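Local coordinates for protein macrophage migration inhibitory factor (PDB 6LR3) that belongs to the macrophage migration inhibitory factor family, small alpha/beta proteins that assemble as trimers, here from the snail Oncomelania hupensis, at residues Val17-Gln20 and Ala21-Asn25; Asn25-Thr28 and Lys29-Gln32; Met76-Asp79 and Met80-Met83. All coordinates share one frame; numbering follows the deposited sequence.

Interaction 1 (Val17-Gln20 and Ala21-Asn25)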
loop_
_atom_site.group_PDB
_atom_site.type_symbol
_atom_site.label_atom_id
_atom_site.label_comp_id
_atom_site.label_asym_id
_atom_site.label_seq_id
_atom_site.Cartn_x
_atom_site.Cartn_y
_atom_site.Cartn_z
ATOM N N VAL B 17 -23.217 -2.895 4.045
ATOM C CA VAL B 17 -22.470 -3.563 5.150
ATOM C C VAL B 17 -21.838 -4.860 4.631
ATOM O O VAL B 17 -20.845 -5.268 5.221
ATOM C CB VAL B 17 -23.406 -3.852 6.346
ATOM C CG1 VAL B 17 -23.877 -2.556 6.982
ATOM C CG2 VAL B 17 -24.587 -4.708 5.942
ATOM N N PHE B 18 -22.394 -5.478 3.570
ATOM C CA PHE B 18 -21.912 -6.788 3.076
ATOM C C PHE B 18 -20.915 -6.594 1.935
ATOM O O PHE B 18 -20.501 -7.584 1.360
ATOM C CB PHE B 18 -23.061 -7.711 2.695
ATOM C CG PHE B 18 -23.897 -7.219 1.555
ATOM C CD1 PHE B 18 -24.933 -6.324 1.738
ATOM C CD2 PHE B 18 -23.661 -7.710 0.275
ATOM C CE1 PHE B 18 -25.739 -5.966 0.669
ATOM C CE2 PHE B 18 -24.421 -7.277 -0.804
ATOM C CZ PHE B 18 -25.460 -6.416 -0.595
ATOM N N PHE B 19 -20.489 -5.379 1.650
ATOM C CA PHE B 19 -19.553 -5.086 0.528
ATOM C C PHE B 19 -18.287 -5.936 0.667
ATOM O O PHE B 19 -17.945 -6.641 -0.290
ATOM C CB PHE B 19 -19.215 -3.598 0.477
ATOM C CG PHE B 19 -18.182 -3.268 -0.564
ATOM C CD1 PHE B 19 -18.393 -3.447 -1.912
ATOM C CD2 PHE B 19 -16.949 -2.839 -0.162
ATOM C CE1 PHE B 19 -17.426 -3.111 -2.842
ATOM C CE2 PHE B 19 -16.018 -2.363 -1.079
ATOM C CZ PHE B 19 -16.243 -2.559 -2.419
ATOM N N GLN B 20 -17.607 -5.894 1.809
ATOM C CA GLN B 20 -16.337 -6.653 1.937
ATOM C C GLN B 20 -16.591 -8.165 1.833
ATOM O O GLN B 20 -15.774 -8.853 1.209
ATOM C CB GLN B 20 -15.623 -6.337 3.238
ATOM C CG GLN B 20 -14.909 -5.007 3.210
ATOM C CD GLN B 20 -14.652 -4.547 4.621
ATOM O OE1 GLN B 20 -15.612 -4.120 5.297
ATOM N NE2 GLN B 20 -13.397 -4.669 5.068
ATOM N N ALA B 21 -17.663 -8.676 2.423
ATOM C CA ALA B 21 -18.066 -10.096 2.315
ATOM C C ALA B 21 -18.313 -10.449 0.859
ATOM O O ALA B 21 -17.868 -11.514 0.404
ATOM C CB ALA B 21 -19.296 -10.353 3.158
ATOM N N ALA B 22 -19.014 -9.593 0.121
ATOM C CA ALA B 22 -19.378 -9.868 -1.285
ATOM C C ALA B 22 -18.105 -9.879 -2.118
ATOM O O ALA B 22 -17.952 -10.771 -2.974
ATOM C CB ALA B 22 -20.379 -8.854 -1.805
ATOM N N LEU B 23 -17.217 -8.922 -1.875
ATOM C CA LEU B 23 -15.943 -8.830 -2.615
ATOM C C LEU B 23 -15.086 -10.026 -2.273
ATOM O O LEU B 23 -14.485 -10.592 -3.192
ATOM C CB LEU B 23 -15.289 -7.487 -2.273
ATOM C CG LEU B 23 -14.051 -7.125 -3.059
ATOM C CD1 LEU B 23 -14.319 -7.226 -4.537
ATOM C CD2 LEU B 23 -13.628 -5.716 -2.689
ATOM N N THR B 24 -15.047 -10.429 -0.997
ATOM C CA THR B 24 -14.322 -11.631 -0.557
ATOM C C THR B 24 -14.794 -12.818 -1.385
ATOM O O THR B 24 -13.958 -13.525 -1.943
ATOM C CB THR B 24 -14.536 -11.923 0.932
ATOM O OG1 THR B 24 -13.940 -10.869 1.696
ATOM C CG2 THR B 24 -13.903 -13.227 1.335
ATOM N N ASN B 25 -16.099 -13.031 -1.436
ATOM C CA ASN B 25 -16.685 -14.212 -2.120
ATOM C C ASN B 25 -16.366 -14.129 -3.613
ATOM O O ASN B 25 -15.953 -15.126 -4.184
ATOM C CB ASN B 25 -18.185 -14.301 -1.865
ATOM C CG ASN B 25 -18.462 -14.751 -0.433
ATOM O OD1 ASN B 25 -17.579 -15.309 0.207
ATOM N ND2 ASN B 25 -19.605 -14.381 0.117
HETATM O O HOH W 1 -18.873 -7.208 4.560
#
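Gln20 O receives two donors from Thr24, the hydroxyl OG1 and the backbone N, and the pair fastens the first turns of helix 19-31, the helix of a beta-alpha-beta unit in the macrophage migration inhibitory factor fold. The hydroxyl lies 2.8 Å from Gln20 O, 37° above the plane of that carbonyl, while Thr24 N comes from the opposite face. Thr24 can make this double grip because OG1 stands beside its own backbone N, anti to the carbonyl carbon (chi1 -66°), a torsion that turns the hydroxyl back toward the carbonyl four residues earlier.

The helix opens at Phe18, its N-cap residue, whose O accepts from Ala22 N at 2.8 Å. One residue on, Leu23 N donates to Phe19 O. The start of the helix is also bridged by a water, which donates to Val17 O and accepts from Ala21 N, so an amide of the first turn is satisfied by solvent.

Outward from this polar frame, both phenylalanine rings meet His87, Phe18 edge-to-face and Phe19 with the planes at about 50°; Phe19 also packs on Met83 and Phe84 of helix 70-88. The swing of the Phe19 ring away from its own N (chi1 175°) lays it alongside Leu23, both side chains pointing the same way. The amide of Gln20 lies at the subunit interface: its NE2 bonds to Val40 O of the neighbouring strand, and its OE1 accepts from Arg54 of the second subunit. The methyl of Ala22 meets the Phe18 ring obliquely, CB to CD2 4.1 Å, and the same separation divides Phe19 CZ from Leu23 CD2.

Interaction 2 (Asn25-Thr28 and Lys29-Gln32)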
loop_
_atom_site.group_PDB
_atom_site.type_symbol
_atom_site.label_atom_id
_atom_site.label_comp_id
_atom_site.label_asym_id
_atom_site.label_seq_id
_atom_site.Cartn_x
_atom_site.Cartn_y
_atom_site.Cartn_z
ATOM N N ASN B 25 -16.099 -13.031 -1.436
ATOM C CA ASN B 25 -16.685 -14.212 -2.120
ATOM C C ASN B 25 -16.366 -14.129 -3.613
ATOM O O ASN B 25 -15.953 -15.126 -4.184
ATOM C CB ASN B 25 -18.185 -14.301 -1.865
ATOM C CG ASN B 25 -18.462 -14.751 -0.433
ATOM O OD1 ASN B 25 -17.579 -15.309 0.207
ATOM N ND2 ASN B 25 -19.605 -14.381 0.117
ATOM N N MET B 26 -16.547 -12.974 -4.209
ATOM C CA MET B 26 -16.397 -12.837 -5.666
ATOM C C MET B 26 -14.935 -13.084 -6.034
ATOM O O MET B 26 -14.678 -13.820 -7.012
ATOM C CB MET B 26 -16.848 -11.452 -6.143
ATOM C CG MET B 26 -16.947 -11.355 -7.642
ATOM S SD MET B 26 -17.206 -9.642 -8.162
ATOM C CE MET B 26 -15.528 -9.045 -7.978
ATOM N N MET B 27 -14.003 -12.539 -5.258
ATOM C CA MET B 27 -12.575 -12.650 -5.622
ATOM C C MET B 27 -12.028 -14.007 -5.183
ATOM O O MET B 27 -11.088 -14.455 -5.831
ATOM C CB MET B 27 -11.759 -11.493 -5.041
ATOM C CG MET B 27 -12.138 -10.148 -5.670
ATOM S SD MET B 27 -11.927 -10.103 -7.432
ATOM C CE MET B 27 -10.127 -10.078 -7.538
ATOM N N THR B 28 -12.601 -14.670 -4.181
ATOM C CA THR B 28 -12.220 -16.064 -3.842
ATOM C C THR B 28 -12.506 -16.950 -5.048
ATOM O O THR B 28 -11.622 -17.762 -5.439
ATOM C CB THR B 28 -12.980 -16.564 -2.613
ATOM O OG1 THR B 28 -12.456 -15.799 -1.523
ATOM C CG2 THR B 28 -12.794 -18.041 -2.361
ATOM N N LYS B 29 -13.693 -16.787 -5.627
ATOM C CA LYS B 29 -14.094 -17.587 -6.816
ATOM C C LYS B 29 -13.196 -17.213 -7.989
ATOM O O LYS B 29 -12.702 -18.123 -8.672
ATOM C CB LYS B 29 -15.558 -17.348 -7.158
ATOM C CG LYS B 29 -16.514 -17.943 -6.139
ATOM C CD LYS B 29 -17.956 -17.837 -6.591
ATOM C CE LYS B 29 -18.964 -17.327 -5.563
ATOM N NZ LYS B 29 -19.010 -18.187 -4.359
ATOM N N ALA B 30 -12.993 -15.913 -8.237
ATOM C CA ALA B 30 -12.222 -15.449 -9.405
ATOM C C ALA B 30 -10.778 -15.930 -9.318
ATOM O O ALA B 30 -10.249 -16.356 -10.339
ATOM C CB ALA B 30 -12.322 -13.952 -9.544
ATOM N N LEU B 31 -10.140 -15.825 -8.163
ATOM C CA LEU B 31 -8.700 -16.144 -8.002
ATOM C C LEU B 31 -8.502 -17.630 -7.693
ATOM O O LEU B 31 -7.359 -18.059 -7.710
ATOM C CB LEU B 31 -8.106 -15.293 -6.878
ATOM C CG LEU B 31 -8.043 -13.801 -7.233
ATOM C CD1 LEU B 31 -7.658 -12.959 -6.024
ATOM C CD2 LEU B 31 -7.055 -13.530 -8.343
ATOM N N GLN B 32 -9.587 -18.375 -7.402
ATOM C CA GLN B 32 -9.486 -19.804 -7.007
ATOM C C GLN B 32 -8.415 -19.952 -5.935
ATOM O O GLN B 32 -7.484 -20.796 -6.066
ATOM C CB GLN B 32 -9.170 -20.659 -8.239
ATOM C CG GLN B 32 -10.264 -20.615 -9.285
ATOM C CD GLN B 32 -11.375 -21.536 -8.897
ATOM O OE1 GLN B 32 -11.205 -22.767 -9.007
ATOM N NE2 GLN B 32 -12.492 -20.946 -8.434
#
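Leu31 N donates to Met27 O at 2.9 Å across the last turn of helix 19-31, and Ala30 N to Met26 O. Gln32 N makes only a weak, bent bond to Thr28 O (2.9 Å), as Gln32 leaves the helix with positive phi. Within 29-32, Gln32 NE2 donates to Lys29 O at 2.8 Å, a nearly straight bond (168°) that lies in the carbonyl plane, on a lone pair, and almost in the plane of the Gln32 amide as well. It folds the side chain of this first residue beyond the helix back upon the last turn.

On the buried side, Met27 doubles back through its second and third torsions (chi2 -58°, chi3 -72°), which brings its methyl to Leu31, CE to CD1 4.1 Å, with the two side chains crossing at a slant. Val62 of strand 58-64 packs against both. On the exposed side the chain of Lys29 folds back over the preceding turn, its CG 3.5 Å from Asn25 O. Thr28, packed against Lys35 and Met38, bonds through OG1 to Thr24 O. Arg67 takes up the carbonyls of Leu31 and Gln32 beyond the last turn. Together these features describe the C-terminal end of an amphipathic helix packed on a sheet, within the beta-alpha-beta unit of the MIF fold.

Interaction 3 (Met76-Asp79 and Met80-Met83)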
loop_
_atom_site.group_PDB
_atom_site.type_symbol
_atom_site.label_atom_id
_atom_site.label_comp_id
_atom_site.label_asym_id
_atom_site.label_seq_id
_atom_site.Cartn_x
_atom_site.Cartn_y
_atom_site.Cartn_z
ATOM N N MET B 76 -11.465 -9.839 -14.088
ATOM C CA MET B 76 -11.631 -9.494 -12.667
ATOM C C MET B 76 -11.854 -7.996 -12.569
ATOM O O MET B 76 -12.687 -7.611 -11.773
ATOM C CB MET B 76 -10.418 -9.915 -11.849
ATOM C CG MET B 76 -10.438 -11.393 -11.646
ATOM S SD MET B 76 -9.078 -11.946 -10.597
ATOM C CE MET B 76 -7.619 -11.708 -11.590
ATOM N N ALA B 77 -11.133 -7.180 -13.333
ATOM C CA ALA B 77 -11.322 -5.721 -13.301
ATOM C C ALA B 77 -12.794 -5.401 -13.608
ATOM O O ALA B 77 -13.387 -4.613 -12.894
ATOM C CB ALA B 77 -10.378 -5.043 -14.239
ATOM N N ARG B 78 -13.356 -5.977 -14.662
ATOM C CA ARG B 78 -14.746 -5.681 -15.092
ATOM C C ARG B 78 -15.695 -6.103 -13.968
ATOM O O ARG B 78 -16.641 -5.343 -13.668
ATOM C CB ARG B 78 -15.050 -6.311 -16.456
ATOM C CG ARG B 78 -14.257 -5.698 -17.603
ATOM C CD ARG B 78 -14.799 -6.109 -18.980
ATOM N NE ARG B 78 -16.067 -5.389 -19.052
ATOM C CZ ARG B 78 -16.268 -4.156 -19.557
ATOM N NH1 ARG B 78 -15.297 -3.548 -20.222
ATOM N NH2 ARG B 78 -17.448 -3.549 -19.404
ATOM N N ASP B 79 -15.479 -7.268 -13.363
ATOM C CA ASP B 79 -16.345 -7.782 -12.277
ATOM C C ASP B 79 -16.212 -6.882 -11.055
ATOM O O ASP B 79 -17.233 -6.584 -10.438
ATOM C CB ASP B 79 -16.009 -9.229 -11.962
ATOM C CG ASP B 79 -16.552 -10.205 -12.992
ATOM O OD1 ASP B 79 -17.400 -9.787 -13.824
ATOM O OD2 ASP B 79 -16.106 -11.338 -12.964
ATOM N N MET B 80 -14.992 -6.478 -10.705
ATOM C CA MET B 80 -14.775 -5.544 -9.565
ATOM C C MET B 80 -15.433 -4.204 -9.885
ATOM O O MET B 80 -16.122 -3.670 -9.018
ATOM C CB MET B 80 -13.278 -5.372 -9.292
ATOM C CG MET B 80 -12.689 -6.599 -8.699
ATOM S SD MET B 80 -10.852 -6.498 -8.557
ATOM C CE MET B 80 -10.730 -5.222 -7.308
ATOM N N GLU B 81 -15.225 -3.660 -11.076
ATOM C CA GLU B 81 -15.864 -2.390 -11.466
ATOM C C GLU B 81 -17.372 -2.528 -11.266
ATOM O O GLU B 81 -17.976 -1.624 -10.691
ATOM C CB GLU B 81 -15.568 -2.050 -12.916
ATOM C CG GLU B 81 -14.164 -1.525 -13.118
ATOM C CD GLU B 81 -13.856 -1.382 -14.613
ATOM O OE1 GLU B 81 -14.676 -1.880 -15.434
ATOM O OE2 GLU B 81 -12.826 -0.756 -14.925
ATOM N N ASP B 82 -17.953 -3.627 -11.741
ATOM C CA ASP B 82 -19.432 -3.781 -11.652
ATOM C C ASP B 82 -19.859 -3.710 -10.178
ATOM O O ASP B 82 -20.898 -3.073 -9.875
ATOM C CB ASP B 82 -19.902 -5.078 -12.286
ATOM C CG ASP B 82 -19.821 -5.110 -13.794
ATOM O OD1 ASP B 82 -19.493 -4.100 -14.415
ATOM O OD2 ASP B 82 -20.085 -6.176 -14.324
ATOM N N MET B 83 -19.120 -4.387 -9.298
ATOM C CA MET B 83 -19.456 -4.391 -7.860
ATOM C C MET B 83 -19.248 -2.986 -7.291
ATOM O O MET B 83 -20.050 -2.563 -6.476
ATOM C CB MET B 83 -18.596 -5.419 -7.109
ATOM C CG MET B 83 -19.033 -5.564 -5.712
ATOM S SD MET B 83 -18.256 -6.983 -4.931
ATOM C CE MET B 83 -18.992 -8.363 -5.787
HETATM O O HOH W 2 -20.415 -8.464 -12.866
#
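Asp79 and Asp82, one turn apart on helix 70-88, hold their carboxylates near each other, OD1 of Asp79 lying 4.5 Å from OD2 of Asp82. A water stands between them, donating to Asp82 OD2 at 2.7 Å and, weakly, to Asp79 OD1. Both side chains take the same first torsion, with CG beside the backbone N, and this aims the two groups along one exposed flank of the helix.

The backbone beneath is regular: Met80 N donates to Met76 O and Glu81 N to Ala77 O, each at 2.8 Å, and Asp82 N and Met83 N continue the ladder. On these carbonyls rest the lower parts of the next side chains, Met80 CG lying 3.2 Å from Met76 O and Glu81 CG at the same distance from Ala77 O. The extended chain of Glu81 (chi2 172°) carries its carboxylate past Arg78 to the subunit boundary, where OE2 accepts from Gly111 N of the third subunit.

Arg92 positions the acids from outside, with salt bridges from NH1 to Glu81 OE1 and from NH2 to Asp82 OD1. The guanidinium of Arg78 is nearby, but its NH1 stays 5.1 Å from Glu81 OE1 and its NH2 5.4 Å from Asp82 OD1. Repulsion between Asp79 and Asp82 is probably eased by the bridging water and by the salt bridge of Asp82 to Arg92, which separately balances Glu81.

In the fold
Followed from the N terminus, the chain passes from strand 3-8 into helix 19-31, where interaction 1 sets the start and interaction 2 the end; the two run on in sequence, share Asn25, and have centres about 11 Å apart. Strand 39-43 completes that beta-alpha-beta unit. Interaction 3 comes later, midway along helix 70-88, between strands 58-64 and 95-101. All three are local, so none closes a long loop, and they follow in series without nesting. In space, though, the helices meet: Met83 packs on Leu23 of interaction 1 and, with Met80, on Met26 of interaction 2, while Met76 lies against Met27 and Leu31, joining the two units above one sheet.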